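Local coordinates for desmoplakin (Homo sapiens, PDB 3R6N), which is a desmosomal cell-adhesion protein, part of whose plakin domain forms a rigid rod of four spectrin repeats with an SH3 domain, at residues Arg274-Ala288 / Gly302-Trp316. Numbering follows the deposited sequence.
Sequences RNPDYRSNKPIILRA and GDECILKDNNERSKW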
loop_
_atom_site.group_PDB
_atom_site.type_symbol
_atom_site.label_atom_id
_atom_site.label_comp_id
_atom_site.label_asym_id
_atom_site.label_seq_id
_atom_site.Cartn_x
_atom_site.Cartn_y
_atom_site.Cartn_z
ATOM N N ARG A 274 10.638 -8.960 -2.224
ATOM C CA ARG A 274 9.562 -9.601 -2.971
ATOM C C ARG A 274 10.109 -10.380 -4.156
ATOM O O ARG A 274 9.463 -11.313 -4.640
ATOM C CB ARG A 274 8.532 -8.578 -3.440
ATOM C CG ARG A 274 7.911 -7.785 -2.320
ATOM C CD ARG A 274 6.655 -7.075 -2.772
ATOM N NE ARG A 274 5.562 -8.013 -3.007
ATOM C CZ ARG A 274 4.759 -8.474 -2.055
ATOM N NH1 ARG A 274 4.922 -8.090 -0.798
ATOM N NH2 ARG A 274 3.791 -9.324 -2.363
ATOM N N ASN A 275 11.296 -9.990 -4.618
ATOM C CA ASN A 275 11.970 -10.684 -5.712
ATOM C C ASN A 275 12.660 -11.959 -5.252
ATOM O O ASN A 275 13.311 -11.979 -4.210
ATOM C CB ASN A 275 12.989 -9.768 -6.382
ATOM C CG ASN A 275 12.337 -8.651 -7.166
ATOM O OD1 ASN A 275 11.318 -8.856 -7.831
ATOM N ND2 ASN A 275 12.919 -7.454 -7.091
ATOM N N PRO A 276 12.531 -13.025 -6.048
ATOM C CA PRO A 276 13.021 -14.363 -5.701
ATOM C C PRO A 276 14.534 -14.398 -5.540
ATOM O O PRO A 276 15.058 -15.278 -4.861
ATOM C CB PRO A 276 12.587 -15.217 -6.901
ATOM C CG PRO A 276 11.516 -14.420 -7.595
ATOM C CD PRO A 276 11.880 -12.993 -7.368
ATOM N N ASP A 277 15.214 -13.437 -6.154
ATOM C CA ASP A 277 16.670 -13.404 -6.200
ATOM C C ASP A 277 17.326 -12.621 -5.068
ATOM O O ASP A 277 18.522 -12.789 -4.810
ATOM C CB ASP A 277 17.134 -12.758 -7.507
ATOM C CG ASP A 277 16.495 -11.397 -7.748
ATOM O OD1 ASP A 277 15.427 -11.365 -8.386
ATOM O OD2 ASP A 277 17.058 -10.394 -7.279
ATOM N N TYR A 278 16.556 -11.769 -4.397
ATOM C CA TYR A 278 17.063 -10.934 -3.301
ATOM C C TYR A 278 17.600 -11.797 -2.161
ATOM O O TYR A 278 16.938 -12.728 -1.715
ATOM C CB TYR A 278 15.956 -9.996 -2.798
ATOM C CG TYR A 278 16.252 -9.277 -1.498
ATOM C CD1 TYR A 278 16.830 -8.011 -1.492
ATOM C CD2 TYR A 278 15.926 -9.853 -0.274
ATOM C CE1 TYR A 278 17.090 -7.348 -0.302
ATOM C CE2 TYR A 278 16.181 -9.200 0.919
ATOM C CZ TYR A 278 16.762 -7.950 0.900
ATOM O OH TYR A 278 17.012 -7.309 2.092
ATOM N N ARG A 279 18.805 -11.484 -1.695
ATOM C CA ARG A 279 19.432 -12.242 -0.617
ATOM C C ARG A 279 19.777 -11.354 0.573
ATOM O O ARG A 279 20.288 -10.247 0.409
ATOM C CB ARG A 279 20.694 -12.953 -1.117
ATOM C CG ARG A 279 20.450 -13.886 -2.296
ATOM C CD ARG A 279 19.485 -14.998 -1.918
ATOM N NE ARG A 279 18.977 -15.717 -3.083
ATOM C CZ ARG A 279 17.999 -16.615 -3.033
ATOM N NH1 ARG A 279 17.421 -16.905 -1.873
ATOM N NH2 ARG A 279 17.595 -17.222 -4.142
ATOM N N SER A 280 19.487 -11.842 1.775
ATOM C CA SER A 280 19.801 -11.103 2.993
ATOM C C SER A 280 20.210 -12.037 4.127
ATOM O O SER A 280 19.878 -13.220 4.120
ATOM C CB SER A 280 18.614 -10.241 3.423
ATOM O OG SER A 280 18.943 -9.460 4.559
ATOM N N ASN A 281 20.938 -11.493 5.098
ATOM C CA ASN A 281 21.377 -12.255 6.260
ATOM C C ASN A 281 20.341 -12.217 7.373
ATOM O O ASN A 281 20.303 -13.101 8.229
ATOM C CB ASN A 281 22.715 -11.724 6.772
ATOM C CG ASN A 281 22.714 -10.219 6.948
ATOM O OD1 ASN A 281 23.218 -9.485 6.099
ATOM N ND2 ASN A 281 22.141 -9.750 8.050
ATOM N N LYS A 282 19.509 -11.182 7.358
ATOM C CA LYS A 282 18.426 -11.045 8.322
ATOM C C LYS A 282 17.155 -11.663 7.753
ATOM O O LYS A 282 16.832 -11.455 6.583
ATOM C CB LYS A 282 18.194 -9.568 8.654
ATOM C CG LYS A 282 17.112 -9.323 9.696
ATOM C CD LYS A 282 16.984 -7.847 10.048
ATOM C CE LYS A 282 16.424 -7.041 8.888
ATOM N NZ LYS A 282 16.156 -5.626 9.277
ATOM N N PRO A 283 16.429 -12.432 8.579
ATOM C CA PRO A 283 15.200 -13.085 8.122
ATOM C C PRO A 283 14.139 -12.048 7.772
ATOM O O PRO A 283 14.110 -10.966 8.361
ATOM C CB PRO A 283 14.775 -13.921 9.335
ATOM C CG PRO A 283 15.348 -13.212 10.494
ATOM C CD PRO A 283 16.671 -12.670 10.012
ATOM N N ILE A 284 13.278 -12.382 6.817
ATOM C CA ILE A 284 12.313 -11.431 6.287
ATOM C C ILE A 284 10.958 -11.552 6.983
ATOM O O ILE A 284 10.299 -12.589 6.907
ATOM C CB ILE A 284 12.151 -11.618 4.770
ATOM C CG1 ILE A 284 13.504 -11.955 4.142
ATOM C CG2 ILE A 284 11.567 -10.376 4.133
ATOM C CD1 ILE A 284 13.469 -12.076 2.639
ATOM N N ILE A 285 10.557 -10.483 7.667
ATOM C CA ILE A 285 9.302 -10.455 8.406
ATOM C C ILE A 285 8.148 -9.981 7.526
ATOM O O ILE A 285 8.224 -8.920 6.907
ATOM C CB ILE A 285 9.389 -9.510 9.621
ATOM C CG1 ILE A 285 10.680 -9.749 10.408
ATOM C CG2 ILE A 285 8.156 -9.656 10.501
ATOM C CD1 ILE A 285 10.931 -11.192 10.749
ATOM N N LEU A 286 7.075 -10.762 7.481
ATOM C CA LEU A 286 5.906 -10.409 6.687
ATOM C C LEU A 286 4.717 -10.065 7.583
ATOM O O LEU A 286 4.710 -10.381 8.772
ATOM C CB LEU A 286 5.529 -11.570 5.761
ATOM C CG LEU A 286 6.651 -12.168 4.911
ATOM C CD1 LEU A 286 6.167 -13.403 4.180
ATOM C CD2 LEU A 286 7.192 -11.138 3.934
ATOM N N ARG A 287 3.718 -9.405 7.009
ATOM C CA ARG A 287 2.445 -9.203 7.688
ATOM C C ARG A 287 1.315 -9.593 6.748
ATOM O O ARG A 287 1.357 -9.290 5.555
ATOM C CB ARG A 287 2.271 -7.754 8.154
ATOM C CG ARG A 287 0.998 -7.534 8.960
ATOM C CD ARG A 287 0.819 -6.090 9.420
ATOM N NE ARG A 287 0.457 -5.190 8.328
ATOM C CZ ARG A 287 1.208 -4.168 7.921
ATOM N NH1 ARG A 287 2.367 -3.911 8.525
ATOM N NH2 ARG A 287 0.805 -3.399 6.914
ATOM N N ALA A 288 0.312 -10.282 7.281
ATOM C CA ALA A 288 -0.823 -10.703 6.468
ATOM C C ALA A 288 -1.768 -9.535 6.222
ATOM O O ALA A 288 -2.162 -8.837 7.155
ATOM C CB ALA A 288 -1.552 -11.858 7.127
ATOM N N GLY A 302 -3.035 -9.414 9.693
ATOM C CA GLY A 302 -2.200 -8.824 10.716
ATOM C C GLY A 302 -1.224 -9.799 11.347
ATOM O O GLY A 302 -0.378 -9.394 12.143
ATOM N N ASP A 303 -1.332 -11.081 11.008
ATOM C CA ASP A 303 -0.392 -12.071 11.525
ATOM C C ASP A 303 1.028 -11.797 11.024
ATOM O O ASP A 303 1.226 -11.417 9.870
ATOM C CB ASP A 303 -0.817 -13.493 11.137
ATOM C CG ASP A 303 -1.973 -14.012 11.974
ATOM O OD1 ASP A 303 -2.368 -13.327 12.943
ATOM O OD2 ASP A 303 -2.479 -15.114 11.665
ATOM N N GLU A 304 2.013 -11.983 11.898
ATOM C CA GLU A 304 3.412 -11.870 11.505
ATOM C C GLU A 304 3.935 -13.213 11.018
ATOM O O GLU A 304 3.898 -14.204 11.742
ATOM C CB GLU A 304 4.274 -11.358 12.661
ATOM C CG GLU A 304 5.769 -11.549 12.422
ATOM C CD GLU A 304 6.647 -10.863 13.462
ATOM O OE1 GLU A 304 7.383 -11.580 14.182
ATOM O OE2 GLU A 304 6.609 -9.612 13.547
ATOM N N CYS A 305 4.420 -13.241 9.783
ATOM C CA CYS A 305 4.960 -14.463 9.205
ATOM C C CYS A 305 6.436 -14.310 8.878
ATOM O O CYS A 305 6.937 -13.201 8.705
ATOM C CB CYS A 305 4.209 -14.828 7.926
ATOM S SG CYS A 305 2.446 -15.160 8.124
ATOM N N ILE A 306 7.129 -15.437 8.789
ATOM C CA ILE A 306 8.509 -15.441 8.339
ATOM C C ILE A 306 8.565 -16.058 6.951
ATOM O O ILE A 306 7.924 -17.074 6.691
ATOM C CB ILE A 306 9.436 -16.215 9.305
ATOM C CG1 ILE A 306 9.571 -15.474 10.642
ATOM C CG2 ILE A 306 10.805 -16.430 8.675
ATOM C CD1 ILE A 306 8.430 -15.729 11.618
ATOM N N LEU A 307 9.313 -15.422 6.059
ATOM C CA LEU A 307 9.447 -15.891 4.688
ATOM C C LEU A 307 10.483 -16.999 4.604
ATOM O O LEU A 307 11.585 -16.863 5.126
ATOM C CB LEU A 307 9.852 -14.730 3.785
ATOM C CG LEU A 307 10.027 -15.015 2.296
ATOM C CD1 LEU A 307 8.748 -15.579 1.700
ATOM C CD2 LEU A 307 10.435 -13.741 1.574
ATOM N N LYS A 308 10.130 -18.102 3.954
ATOM C CA LYS A 308 11.062 -19.215 3.816
ATOM C C LYS A 308 11.545 -19.396 2.380
ATOM O O LYS A 308 12.737 -19.580 2.139
ATOM C CB LYS A 308 10.451 -20.514 4.347
ATOM C CG LYS A 308 10.559 -20.674 5.856
ATOM C CD LYS A 308 10.391 -22.131 6.278
ATOM C CE LYS A 308 10.907 -22.359 7.697
ATOM N NZ LYS A 308 10.836 -23.789 8.116
ATOM N N ASP A 309 10.618 -19.336 1.431
ATOM C CA ASP A 309 10.951 -19.492 0.021
ATOM C C ASP A 309 10.069 -18.599 -0.834
ATOM O O ASP A 309 8.856 -18.571 -0.666
ATOM C CB ASP A 309 10.802 -20.954 -0.408
ATOM C CG ASP A 309 11.175 -21.183 -1.867
ATOM O OD1 ASP A 309 11.786 -20.285 -2.481
ATOM O OD2 ASP A 309 10.860 -22.272 -2.400
ATOM N N ASN A 310 10.685 -17.866 -1.756
ATOM C CA ASN A 310 9.942 -16.943 -2.606
ATOM C C ASN A 310 10.338 -17.007 -4.078
ATOM O O ASN A 310 10.190 -16.027 -4.810
ATOM C CB ASN A 310 10.074 -15.508 -2.091
ATOM C CG ASN A 310 11.443 -14.911 -2.363
ATOM O OD1 ASN A 310 12.459 -15.609 -2.332
ATOM N ND2 ASN A 310 11.476 -13.609 -2.633
ATOM N N ASN A 311 10.833 -18.163 -4.507
ATOM C CA ASN A 311 11.181 -18.365 -5.908
ATOM C C ASN A 311 9.947 -18.236 -6.779
ATOM O O ASN A 311 10.021 -17.816 -7.936
ATOM C CB ASN A 311 11.823 -19.736 -6.111
ATOM C CG ASN A 311 13.158 -19.861 -5.414
ATOM O OD1 ASN A 311 14.055 -19.042 -5.628
ATOM N ND2 ASN A 311 13.308 -20.896 -4.584
ATOM N N GLU A 312 8.809 -18.599 -6.197
ATOM C CA GLU A 312 7.517 -18.463 -6.840
ATOM C C GLU A 312 7.003 -17.056 -6.575
ATOM O O GLU A 312 6.809 -16.668 -5.426
ATOM C CB GLU A 312 6.551 -19.490 -6.254
ATOM C CG GLU A 312 5.193 -19.543 -6.931
ATOM C CD GLU A 312 5.200 -20.390 -8.184
ATOM O OE1 GLU A 312 6.004 -21.349 -8.245
ATOM O OE2 GLU A 312 4.408 -20.091 -9.107
ATOM N N ARG A 313 6.783 -16.290 -7.638
ATOM C CA ARG A 313 6.394 -14.890 -7.491
ATOM C C ARG A 313 4.924 -14.728 -7.113
ATOM O O ARG A 313 4.432 -13.607 -6.979
ATOM C CB ARG A 313 6.697 -14.113 -8.773
ATOM C CG ARG A 313 8.103 -14.332 -9.305
ATOM C CD ARG A 313 8.375 -13.461 -10.523
ATOM N NE ARG A 313 8.700 -12.084 -10.158
ATOM C CZ ARG A 313 9.923 -11.565 -10.219
ATOM N NH1 ARG A 313 10.941 -12.305 -10.640
ATOM N NH2 ARG A 313 10.128 -10.303 -9.865
ATOM N N SER A 314 4.232 -15.849 -6.934
ATOM C CA SER A 314 2.810 -15.833 -6.604
ATOM C C SER A 314 2.477 -16.616 -5.332
ATOM O O SER A 314 1.483 -16.327 -4.666
ATOM C CB SER A 314 1.984 -16.353 -7.783
ATOM O OG SER A 314 2.498 -17.582 -8.261
ATOM N N LYS A 315 3.300 -17.609 -5.004
ATOM C CA LYS A 315 3.140 -18.360 -3.762
ATOM C C LYS A 315 4.441 -18.417 -2.977
ATOM O O LYS A 315 5.476 -18.843 -3.489
ATOM C CB LYS A 315 2.627 -19.781 -4.025
ATOM C CG LYS A 315 1.123 -19.865 -4.227
ATOM C CD LYS A 315 0.596 -21.270 -3.981
ATOM C CE LYS A 315 -0.921 -21.259 -3.789
ATOM N NZ LYS A 315 -1.420 -22.482 -3.091
ATOM N N TRP A 316 4.384 -17.985 -1.724
ATOM C CA TRP A 316 5.559 -18.000 -0.868
ATOM C C TRP A 316 5.445 -19.068 0.200
ATOM O O TRP A 316 4.385 -19.247 0.794
ATOM C CB TRP A 316 5.749 -16.640 -0.205
ATOM C CG TRP A 316 6.116 -15.569 -1.169
ATOM C CD1 TRP A 316 6.476 -15.732 -2.473
ATOM C CD2 TRP A 316 6.169 -14.164 -0.910
ATOM N NE1 TRP A 316 6.745 -14.514 -3.043
ATOM C CE2 TRP A 316 6.564 -13.534 -2.104
ATOM C CE3 TRP A 316 5.921 -13.377 0.218
ATOM C CZ2 TRP A 316 6.715 -12.156 -2.205
ATOM C CZ3 TRP A 316 6.072 -12.008 0.114
ATOM C CH2 TRP A 316 6.464 -11.411 -1.089
#
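With chi3 at 71° the chain of R274 bends, and its guanidinium meets the indole of W316. CZ of R274 lies 3.5 Å from CH2 of W316, and this ring carbon sits over the centre of one guanidinium face. The two planes are 45° apart, a tilted contact. The backbone oxygens of L333 and S330 accept hydrogen bonds from NH1 and NH2 of R274. N310 CB covers part of one indole face, offset toward the rim. The chi1 of N310, 74°, sets its CG between the backbone N and the carbonyl carbon; ND2 then makes a weak hydrogen bond, 2.9 Å long, to O of N275. P276 follows in a type I turn, and its CD lies over one face of the R313 guanidinium, 3.5 Å from NH1.

Strands 285-288 and 304-309 pair antiparallel. L286 and C305 form the hydrogen-bonded pair. N of L286 reaches O of C305 at 2.7 Å in a nearly straight bond, and C305 N returns one to L286 O. Further backbone bonds run from L307 N to I284 O and from A288 N to D303 O. L286 CD1 packs on L307 CB and at the edge of the W316 ring, 4.0 Å from CE3. L307 lies between L286 and I284: its CD2 touches I284 CD1 at 3.6 Å.

These strands belong to the antiparallel sheet of the SH3 domain. The contact ties residues 274-276 to the sheet, R274 through W316, N275 and P276 through loop 310-313. Two backbone carbonyls fix the R274 guanidinium, consistent with a buried cation held against the aromatic ring.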